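Local coordinates for protein cytochrome P450 RhF (Acinetobacter radioresistens, PDB 6RO8) that probably acts as a heme-dependent monooxygenase, this chain being the heme domain of a longer protein that also carries an iron-sulfur cluster region, at residues Arg191-Ala196 and Trp221-Arg226. Numbering follows the deposited sequence.
Sequences RKFAVA and WEYSGR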
loop_
_atom_site.group_PDB
_atom_site.type_symbol
_atom_site.label_atom_id
_atom_site.label_comp_id
_atom_site.label_asym_id
_atom_site.label_seq_id
_atom_site.Cartn_x
_atom_site.Cartn_y
_atom_site.Cartn_z
ATOM N N ARG A 191 -13.679 -4.785 -6.493
ATOM C CA ARG A 191 -13.097 -3.459 -6.388
ATOM C C ARG A 191 -13.761 -2.649 -5.279
ATOM O O ARG A 191 -13.072 -2.067 -4.431
ATOM C CB ARG A 191 -13.192 -2.741 -7.724
ATOM C CG ARG A 191 -12.229 -1.591 -7.818
ATOM C CD ARG A 191 -12.705 -0.600 -8.841
ATOM N NE ARG A 191 -11.707 0.431 -9.100
ATOM C CZ ARG A 191 -11.654 1.151 -10.217
ATOM N NH1 ARG A 191 -12.541 0.940 -11.186
ATOM N NH2 ARG A 191 -10.715 2.078 -10.365
ATOM N N LYS A 192 -15.094 -2.600 -5.246
ATOM C CA LYS A 192 -15.684 -1.742 -4.229
ATOM C C LYS A 192 -15.507 -2.335 -2.836
ATOM O O LYS A 192 -15.400 -1.585 -1.858
ATOM C CB LYS A 192 -17.151 -1.427 -4.551
ATOM C CG LYS A 192 -18.048 -2.586 -4.794
ATOM C CD LYS A 192 -19.450 -2.100 -5.182
ATOM C CE LYS A 192 -19.423 -1.269 -6.467
ATOM N NZ LYS A 192 -20.620 -1.554 -7.328
ATOM N N PHE A 193 -15.423 -3.662 -2.731
ATOM C CA PHE A 193 -14.966 -4.286 -1.492
ATOM C C PHE A 193 -13.661 -3.661 -1.002
ATOM O O PHE A 193 -13.513 -3.360 0.192
ATOM C CB PHE A 193 -14.774 -5.788 -1.701
ATOM C CG PHE A 193 -15.999 -6.609 -1.420
ATOM C CD1 PHE A 193 -17.111 -6.044 -0.822
ATOM C CD2 PHE A 193 -16.040 -7.954 -1.757
ATOM C CE1 PHE A 193 -18.238 -6.807 -0.559
ATOM C CE2 PHE A 193 -17.168 -8.718 -1.494
ATOM C CZ PHE A 193 -18.266 -8.142 -0.896
ATOM N N ALA A 194 -12.705 -3.452 -1.912
ATOM C CA ALA A 194 -11.419 -2.889 -1.517
ATOM C C ALA A 194 -11.554 -1.433 -1.100
ATOM O O ALA A 194 -10.898 -0.989 -0.146
ATOM C CB ALA A 194 -10.419 -3.014 -2.660
ATOM N N VAL A 195 -12.383 -0.665 -1.812
ATOM C CA VAL A 195 -12.627 0.714 -1.407
ATOM C C VAL A 195 -13.209 0.751 -0.003
ATOM O O VAL A 195 -12.746 1.510 0.861
ATOM C CB VAL A 195 -13.546 1.424 -2.412
ATOM C CG1 VAL A 195 -13.840 2.839 -1.925
ATOM C CG2 VAL A 195 -12.894 1.450 -3.788
ATOM N N ALA A 196 -14.218 -0.088 0.252
ATOM C CA ALA A 196 -14.865 -0.062 1.560
ATOM C C ALA A 196 -13.871 -0.399 2.654
ATOM O O ALA A 196 -13.863 0.238 3.712
ATOM C CB ALA A 196 -16.056 -1.019 1.608
ATOM N N TRP A 221 -16.344 -9.224 4.618
ATOM C CA TRP A 221 -16.049 -10.287 5.571
ATOM C C TRP A 221 -16.832 -11.550 5.240
ATOM O O TRP A 221 -16.272 -12.651 5.195
ATOM C CB TRP A 221 -16.372 -9.820 6.995
ATOM C CG TRP A 221 -16.024 -10.829 8.042
ATOM C CD1 TRP A 221 -16.879 -11.672 8.692
ATOM C CD2 TRP A 221 -14.719 -11.106 8.560
ATOM N NE1 TRP A 221 -16.186 -12.457 9.582
ATOM C CE2 TRP A 221 -14.858 -12.130 9.521
ATOM C CE3 TRP A 221 -13.449 -10.589 8.306
ATOM C CZ2 TRP A 221 -13.776 -12.647 10.224
ATOM C CZ3 TRP A 221 -12.373 -11.104 9.003
ATOM C CH2 TRP A 221 -12.544 -12.124 9.952
ATOM N N GLU A 222 -18.137 -11.408 5.013
ATOM C CA GLU A 222 -18.959 -12.562 4.687
ATOM C C GLU A 222 -18.493 -13.229 3.406
ATOM O O GLU A 222 -18.408 -14.461 3.338
ATOM C CB GLU A 222 -20.412 -12.142 4.561
ATOM C CG GLU A 222 -21.365 -13.291 4.490
ATOM C CD GLU A 222 -22.786 -12.825 4.655
ATOM O OE1 GLU A 222 -23.161 -11.862 3.954
ATOM O OE2 GLU A 222 -23.522 -13.407 5.485
ATOM N N TYR A 223 -18.182 -12.432 2.381
ATOM C CA TYR A 223 -17.692 -12.984 1.121
ATOM C C TYR A 223 -16.445 -13.847 1.338
ATOM O O TYR A 223 -16.394 -15.004 0.902
ATOM C CB TYR A 223 -17.401 -11.854 0.126
ATOM C CG TYR A 223 -16.826 -12.347 -1.191
ATOM C CD1 TYR A 223 -17.651 -12.889 -2.178
ATOM C CD2 TYR A 223 -15.458 -12.277 -1.443
ATOM C CE1 TYR A 223 -17.132 -13.342 -3.378
ATOM C CE2 TYR A 223 -14.924 -12.734 -2.648
ATOM C CZ TYR A 223 -15.770 -13.266 -3.607
ATOM O OH TYR A 223 -15.265 -13.720 -4.801
ATOM N N SER A 224 -15.426 -13.289 2.009
ATOM C CA SER A 224 -14.171 -13.971 2.310
ATOM C C SER A 224 -14.447 -15.255 3.072
ATOM O O SER A 224 -13.755 -16.263 2.872
ATOM C CB SER A 224 -13.228 -13.028 3.079
ATOM O OG SER A 224 -13.970 -12.166 3.926
ATOM N N GLY A 225 -15.478 -15.247 3.917
ATOM C CA GLY A 225 -15.871 -16.478 4.575
ATOM C C GLY A 225 -16.279 -17.565 3.602
ATOM O O GLY A 225 -15.745 -18.672 3.648
ATOM N N ARG A 226 -17.253 -17.268 2.732
ATOM C CA ARG A 226 -17.720 -18.236 1.744
ATOM C C ARG A 226 -16.559 -18.740 0.874
ATOM O O ARG A 226 -16.459 -19.940 0.577
ATOM C CB ARG A 226 -18.841 -17.600 0.890
ATOM C CG ARG A 226 -19.513 -18.543 -0.146
ATOM C CD ARG A 226 -20.206 -17.796 -1.317
ATOM N NE ARG A 226 -19.273 -17.118 -2.224
ATOM C CZ ARG A 226 -19.460 -16.963 -3.532
ATOM N NH1 ARG A 226 -20.539 -17.497 -4.121
ATOM N NH2 ARG A 226 -18.540 -16.335 -4.270
#
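Tyr223 holds its CG anti to the backbone N (chi1 177°), beside its carbonyl carbon, while the chi1 of Phe193 is -90°; together the two torsions set CE2 and CZ of Phe193 beside CB of Tyr223. The pair illustrates how neighbouring helices in the cytochrome P450 fold can be joined by very few residues. Residues 191-196 belong to helix 187-202 and residues 221-226 to helix 207-233, which probably correspond to the F and G helices of the family, joined here by a short connection. The backbones stay well apart, with the CA atoms of Phe193 and Trp221, the nearest across the pair, separated by 9.3 Å; the Phe193 ring and the CB of Tyr223 close the distance between the helices. Contact is made by one end of the phenylalanine ring: CE2 of Phe193 lies 3.7 Å from CG of Tyr223, and CZ of Phe193 lies 3.9 Å from CB of Tyr223. The two side chains cross at about a right angle, yet their rings meet obliquely, with planes at 52° and centroids 5.6 Å apart; the meeting is an apolar one, neither a stack nor an edge-to-face pair. Phe193 also stacks with Phe220, which lies on helix 207-233 as Tyr223 does, and is buried, whereas Tyr223 remains partly exposed. The side chain of Trp221 leaves its backbone away from residues 191-196 and packs on helix 257-270, stacking with His261 and touching Met265. The phenolic OH of Tyr223 reaches Asp185, just before helix 187-202, through a weak hydrogen bond, a polar supplement to the apolar touch. That touch is closest where CE2 of Phe193 comes to 3.5 Å from CB of Tyr223.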